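Local coordinates for ABC transporter substrate-binding protein-branched chain amino acid transport (Streptococcus pneumoniae, PDB 4GNR) that binds isoleucine and, as the branched-chain amino acid substrate-binding protein LivJ, probably delivers it to an ABC transporter for uptake, at residues Gly18-Tyr23 and Pro82-Ala87; Phe124-Gln129 and Ser154-Gly159. All coordinates share one frame; numbering follows the deposited sequence.

Contact 1: Gly18-Tyr23 and Pro82-Ala87; sequences GSLAAY and PATSGA. With ILE (isoleucine), chain B.
Leu20 meets Thr84 at the start of this contact. A type I turn from Gly18 to Ala21 carries Leu20 to the N-cap position of helix 21-40. Its CD1 methyl comes to 3.7 Å from Thr84 OG1, with Thr84 CG2 a little further off. The Thr84 hydroxyl has its polar partner in Glu15; the touch with Leu20 is van der Waals packing. Tyr23 follows in the first turn of the helix. Its CB packs on Ala83 CB at 4.3 Å, and its ring atom CD2 lies 4.0 Å from Thr84 CG2. With CG anti to its own carbonyl carbon (chi1 -53°), the Tyr23 ring turns one face to the side chain of the bound isoleucine. The CD1 methyl of the ligand sits 3.6 Å above that face, offset toward the rim of the ring. The ring is tethered at the far end, where Tyr23 OH bonds to Gly230 O and Tyr206 N. In 82-87, Ser85 takes the ligand carboxylate. Ser85 N donates to isoleucine O at 3.0 Å (N-H...O 157°). Ser85 OG donates to isoleucine OXT at 2.6 Å. These donors lie in the first turn of helix 85-97, whose positive end would be expected to favour the carboxylate. No hydrogen bond joins the two segments directly. They form part of the amino acid pocket in this periplasmic binding protein fold. Each segment follows a strand of the parallel sheet, 7-14 and 78-80. Those strands are neighbours, and helices 21-40 and 85-97 set out from the loops beyond them.

Contact 2: Phe124-Gln129 and Ser154-Gly159; sequences FQDSFQ and SDYAKG. With ILE (isoleucine), chain B.
The Tyr156 ring meets Gln129 at its edge, where NE2 lies near the ring plane, 4.0 Å from CE1. This is the helix-strand-helix part of the periplasmic binding protein fold, in which helix 126-139, strand 145-151 and helix 155-167 follow one another. Asp126 OD1 comes to the ring obliquely, 3.5 Å from Tyr156 CE1, with its carboxylate plane turned 70° from the ring. The bound isoleucine also approaches obliquely, with its CA 3.6 Å from Tyr156 CE1. The ring stacks with Tyr205 as well. Tyr156 CG is anti to the backbone N (chi1 161°), which carries the ring out of the first turn of its helix toward the ligand. Tyr156 OH is held by Asp229 OD1 and Gly230 N.

Asp126 and Gln129 probably serve as a second shell. Asp126 OD1 bonds to Thr108 OG1, a residue that also bonds the isoleucine. Gln129 OE1 accepts from the backbone N of Asp229, whose carboxylate also bonds the isoleucine. The link from Gln129 NE2 to Asp126 OD1 is weak, at 3.2 Å. No direct hydrogen bond crosses between the segments. Both helices begin here, and they come closest in backbone at Asp126 and Gly159, with CA atoms 5.8 Å apart. In this pair, Asp126 CB lies 4.2 Å from Gly159 C.

How the contacts relate
Contact 1 and contact 2 both touch the bound isoleucine. Their centres are 15 Å apart, and their nearest atoms are about 5 Å apart without touching. They follow one another along the chain. The segments of contact 1 follow strands of the parallel sheet in the first lobe. In contact 2, helix 155-167 follows a strand of the mixed sheet, and helix 126-139 packs on that sheet. The isoleucine is thus held between two lobes, as in other proteins of this family. The two contacts touch different parts of the ligand. Gly230 hydrogen-bonds to a tyrosine hydroxyl of each contact. This arrangement is consistent with a closed, loaded state.

Contact 1: Gly18-Tyr23 and Pro82-Ala87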
loop_
_atom_site.group_PDB
_atom_site.type_symbol
_atom_site.label_atom_id
_atom_site.label_comp_id
_atom_site.label_asym_id
_atom_site.label_seq_id
_atom_site.Cartn_x
_atom_site.Cartn_y
_atom_site.Cartn_z
ATOM N N GLY A 18 -11.810 -10.941 -1.985
ATOM C CA GLY A 18 -11.181 -11.518 -0.808
ATOM C C GLY A 18 -10.882 -10.473 0.267
ATOM O O GLY A 18 -11.282 -9.329 0.186
ATOM N N SER A 19 -10.096 -10.885 1.244
ATOM C CA SER A 19 -9.821 -10.100 2.448
ATOM C C SER A 19 -9.022 -8.847 2.267
ATOM O O SER A 19 -9.005 -8.023 3.171
ATOM C CB SER A 19 -9.115 -10.973 3.491
ATOM O OG SER A 19 -7.837 -11.366 3.023
ATOM N N LEU A 20 -8.390 -8.712 1.102
ATOM C CA LEU A 20 -7.522 -7.554 0.776
ATOM C C LEU A 20 -8.064 -6.775 -0.413
ATOM O O LEU A 20 -7.376 -5.919 -0.977
ATOM C CB LEU A 20 -6.096 -8.059 0.489
ATOM C CG LEU A 20 -5.476 -8.813 1.680
ATOM C CD1 LEU A 20 -4.248 -9.611 1.250
ATOM C CD2 LEU A 20 -5.148 -7.889 2.861
ATOM N N ALA A 21 -9.331 -7.025 -0.750
ATOM C CA ALA A 21 -9.984 -6.435 -1.936
ATOM C C ALA A 21 -9.940 -4.923 -2.023
ATOM O O ALA A 21 -9.860 -4.374 -3.115
ATOM C CB ALA A 21 -11.449 -6.915 -2.013
ATOM N N ALA A 22 -10.060 -4.248 -0.884
ATOM C CA ALA A 22 -10.059 -2.790 -0.960
ATOM C C ALA A 22 -8.762 -2.273 -1.573
ATOM O O ALA A 22 -8.761 -1.266 -2.294
ATOM C CB ALA A 22 -10.274 -2.148 0.411
ATOM N N TYR A 23 -7.659 -2.932 -1.266
ATOM C CA TYR A 23 -6.354 -2.497 -1.774
ATOM C C TYR A 23 -6.216 -2.795 -3.269
ATOM O O TYR A 23 -5.851 -1.919 -4.061
ATOM C CB TYR A 23 -5.213 -3.167 -1.007
ATOM C CG TYR A 23 -5.269 -3.023 0.504
ATOM C CD1 TYR A 23 -5.484 -1.783 1.125
ATOM C CD2 TYR A 23 -5.038 -4.125 1.309
ATOM C CE1 TYR A 23 -5.465 -1.660 2.506
ATOM C CE2 TYR A 23 -5.031 -4.014 2.698
ATOM C CZ TYR A 23 -5.232 -2.780 3.294
ATOM O OH TYR A 23 -5.227 -2.711 4.674
ATOM N N PRO A 82 1.089 -7.925 -7.512
ATOM C CA PRO A 82 0.104 -7.619 -6.480
ATOM C C PRO A 82 0.317 -6.374 -5.634
ATOM O O PRO A 82 1.372 -5.736 -5.663
ATOM C CB PRO A 82 0.159 -8.864 -5.560
ATOM C CG PRO A 82 0.677 -9.966 -6.460
ATOM C CD PRO A 82 1.679 -9.261 -7.316
ATOM N N ALA A 83 -0.718 -6.050 -4.882
ATOM C CA ALA A 83 -0.689 -4.914 -3.965
ATOM C C ALA A 83 0.018 -5.214 -2.633
ATOM O O ALA A 83 0.635 -4.326 -2.037
ATOM C CB ALA A 83 -2.125 -4.462 -3.646
ATOM N N THR A 84 -0.134 -6.442 -2.151
ATOM C CA THR A 84 0.307 -6.793 -0.807
ATOM C C THR A 84 1.571 -7.651 -0.822
ATOM O O THR A 84 1.921 -8.283 -1.831
ATOM C CB THR A 84 -0.839 -7.441 0.003
ATOM O OG1 THR A 84 -1.174 -8.712 -0.563
ATOM C CG2 THR A 84 -2.056 -6.520 0.090
ATOM N N SER A 85 2.246 -7.688 0.322
ATOM C CA SER A 85 3.553 -8.321 0.383
ATOM C C SER A 85 3.557 -9.830 0.243
ATOM O O SER A 85 4.396 -10.374 -0.458
ATOM C CB SER A 85 4.298 -7.881 1.648
ATOM O OG SER A 85 4.722 -6.529 1.560
ATOM N N GLY A 86 2.665 -10.523 0.930
ATOM C CA GLY A 86 2.659 -11.983 0.842
ATOM C C GLY A 86 2.436 -12.435 -0.596
ATOM O O GLY A 86 3.123 -13.308 -1.136
ATOM N N ALA A 87 1.449 -11.821 -1.241
ATOM C CA ALA A 87 1.110 -12.136 -2.625
ATOM C C ALA A 87 2.276 -11.787 -3.567
ATOM O O ALA A 87 2.581 -12.563 -4.479
ATOM C CB ALA A 87 -0.143 -11.432 -3.010
HETATM N N ILE B . 1.963 -2.301 2.396
HETATM C CA ILE B . 1.021 -3.434 2.610
HETATM C C ILE B . 1.694 -4.732 2.176
HETATM O O ILE B . 1.061 -5.800 2.309
HETATM C CB ILE B . -0.412 -3.159 2.060
HETATM C CG1 ILE B . -0.362 -2.603 0.655
HETATM C CG2 ILE B . -1.317 -2.147 2.959
HETATM C CD1 ILE B . -1.741 -2.410 0.063
HETATM O OXT ILE B . 2.863 -4.664 1.745
#

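Contact 2: Phe124-Gln129 and Ser154-Gly159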
loop_
_atom_site.group_PDB
_atom_site.type_symbol
_atom_site.label_atom_id
_atom_site.label_comp_id
_atom_site.label_asym_id
_atom_site.label_seq_id
_atom_site.Cartn_x
_atom_site.Cartn_y
_atom_site.Cartn_z
ATOM N N PHE A 124 7.554 2.789 0.059
ATOM C CA PHE A 124 8.469 2.700 1.180
ATOM C C PHE A 124 8.377 1.300 1.840
ATOM O O PHE A 124 7.611 0.438 1.407
ATOM C CB PHE A 124 8.224 3.873 2.158
ATOM C CG PHE A 124 6.754 4.119 2.471
ATOM C CD1 PHE A 124 6.168 5.333 2.145
ATOM C CD2 PHE A 124 5.956 3.141 3.058
ATOM C CE1 PHE A 124 4.814 5.573 2.416
ATOM C CE2 PHE A 124 4.592 3.368 3.298
ATOM C CZ PHE A 124 4.028 4.576 2.966
ATOM N N GLN A 125 9.164 1.086 2.892
ATOM C CA GLN A 125 9.243 -0.214 3.580
ATOM C C GLN A 125 8.743 -0.176 5.014
ATOM O O GLN A 125 8.585 0.900 5.633
ATOM C CB GLN A 125 10.666 -0.816 3.505
ATOM C CG GLN A 125 11.030 -1.461 2.159
ATOM C CD GLN A 125 11.043 -0.486 1.004
ATOM O OE1 GLN A 125 11.754 0.523 1.034
ATOM N NE2 GLN A 125 10.299 -0.794 -0.037
ATOM N N ASP A 126 8.522 -1.370 5.565
ATOM C CA ASP A 126 7.975 -1.508 6.921
ATOM C C ASP A 126 8.900 -0.986 8.005
ATOM O O ASP A 126 8.405 -0.440 8.998
ATOM C CB ASP A 126 7.566 -2.945 7.167
ATOM C CG ASP A 126 6.412 -3.367 6.270
ATOM O OD1 ASP A 126 5.608 -2.496 5.882
ATOM O OD2 ASP A 126 6.331 -4.569 5.965
ATOM N N SER A 127 10.204 -1.131 7.845
ATOM C CA SER A 127 11.127 -0.603 8.855
ATOM C C SER A 127 10.923 0.917 8.989
ATOM O O SER A 127 10.786 1.455 10.093
ATOM C CB SER A 127 12.552 -0.941 8.467
ATOM O OG SER A 127 12.833 -0.442 7.178
ATOM N N PHE A 128 10.868 1.578 7.840
ATOM C CA PHE A 128 10.623 3.029 7.712
ATOM C C PHE A 128 9.288 3.364 8.405
ATOM O O PHE A 128 9.216 4.323 9.184
ATOM C CB PHE A 128 10.642 3.323 6.199
ATOM C CG PHE A 128 10.120 4.663 5.719
ATOM C CD1 PHE A 128 10.973 5.662 5.293
ATOM C CD2 PHE A 128 8.767 4.858 5.532
ATOM C CE1 PHE A 128 10.467 6.837 4.744
ATOM C CE2 PHE A 128 8.278 6.010 4.969
ATOM C CZ PHE A 128 9.143 6.998 4.570
ATOM N N GLN A 129 8.227 2.580 8.147
ATOM C CA GLN A 129 6.944 2.839 8.786
ATOM C C GLN A 129 7.018 2.752 10.319
ATOM O O GLN A 129 6.481 3.596 11.032
ATOM C CB GLN A 129 5.840 1.913 8.287
ATOM C CG GLN A 129 5.544 2.066 6.805
ATOM C CD GLN A 129 4.187 1.483 6.454
ATOM O OE1 GLN A 129 3.153 2.074 6.765
ATOM N NE2 GLN A 129 4.180 0.347 5.778
ATOM N N SER A 154 0.634 -12.126 10.169
ATOM C CA SER A 154 1.172 -11.287 9.116
ATOM C C SER A 154 2.634 -10.803 9.160
ATOM O O SER A 154 3.024 -10.119 10.085
ATOM C CB SER A 154 0.284 -10.029 9.140
ATOM O OG SER A 154 0.758 -9.017 8.284
ATOM N N ASP A 155 3.428 -11.137 8.145
ATOM C CA ASP A 155 4.861 -10.653 8.091
ATOM C C ASP A 155 4.898 -9.099 7.973
ATOM O O ASP A 155 5.834 -8.427 8.454
ATOM C CB ASP A 155 5.747 -11.337 7.019
ATOM C CG ASP A 155 6.147 -12.750 7.384
ATOM O OD1 ASP A 155 5.915 -13.169 8.536
ATOM O OD2 ASP A 155 6.738 -13.422 6.515
ATOM N N TYR A 156 3.886 -8.540 7.309
ATOM C CA TYR A 156 3.740 -7.096 7.168
ATOM C C TYR A 156 3.614 -6.458 8.554
ATOM O O TYR A 156 4.390 -5.564 8.942
ATOM C CB TYR A 156 2.488 -6.810 6.314
ATOM C CG TYR A 156 1.948 -5.399 6.442
ATOM C CD1 TYR A 156 2.602 -4.335 5.851
ATOM C CD2 TYR A 156 0.778 -5.134 7.140
ATOM C CE1 TYR A 156 2.142 -3.060 5.962
ATOM C CE2 TYR A 156 0.301 -3.848 7.274
ATOM C CZ TYR A 156 0.984 -2.811 6.678
ATOM O OH TYR A 156 0.494 -1.534 6.816
ATOM N N ALA A 157 2.622 -6.939 9.290
ATOM C CA ALA A 157 2.342 -6.385 10.606
ATOM C C ALA A 157 3.519 -6.607 11.555
ATOM O O ALA A 157 3.930 -5.725 12.309
ATOM C CB ALA A 157 1.047 -6.955 11.166
ATOM N N LYS A 158 4.064 -7.814 11.504
ATOM C CA LYS A 158 5.206 -8.146 12.354
ATOM C C LYS A 158 6.446 -7.302 12.049
ATOM O O LYS A 158 7.194 -6.953 12.963
ATOM C CB LYS A 158 5.497 -9.642 12.339
ATOM C CG LYS A 158 4.374 -10.426 13.054
ATOM C CD LYS A 158 4.547 -11.918 13.161
ATOM C CE LYS A 158 4.495 -12.588 11.847
ATOM N NZ LYS A 158 4.553 -14.065 12.040
ATOM N N GLY A 159 6.629 -6.939 10.783
ATOM C CA GLY A 159 7.762 -6.089 10.394
ATOM C C GLY A 159 7.624 -4.674 10.955
ATOM O O GLY A 159 8.579 -4.090 11.459
HETATM N N ILE B . 1.963 -2.301 2.396
HETATM C CA ILE B . 1.021 -3.434 2.610
HETATM C C ILE B . 1.694 -4.732 2.176
HETATM O O ILE B . 1.061 -5.800 2.309
HETATM C CB ILE B . -0.412 -3.159 2.060
HETATM C CG1 ILE B . -0.362 -2.603 0.655
HETATM C CG2 ILE B . -1.317 -2.147 2.959
HETATM C CD1 ILE B . -1.741 -2.410 0.063
HETATM O OXT ILE B . 2.863 -4.664 1.745
HETATM O O HOH W 1 7.585 -6.352 6.979
#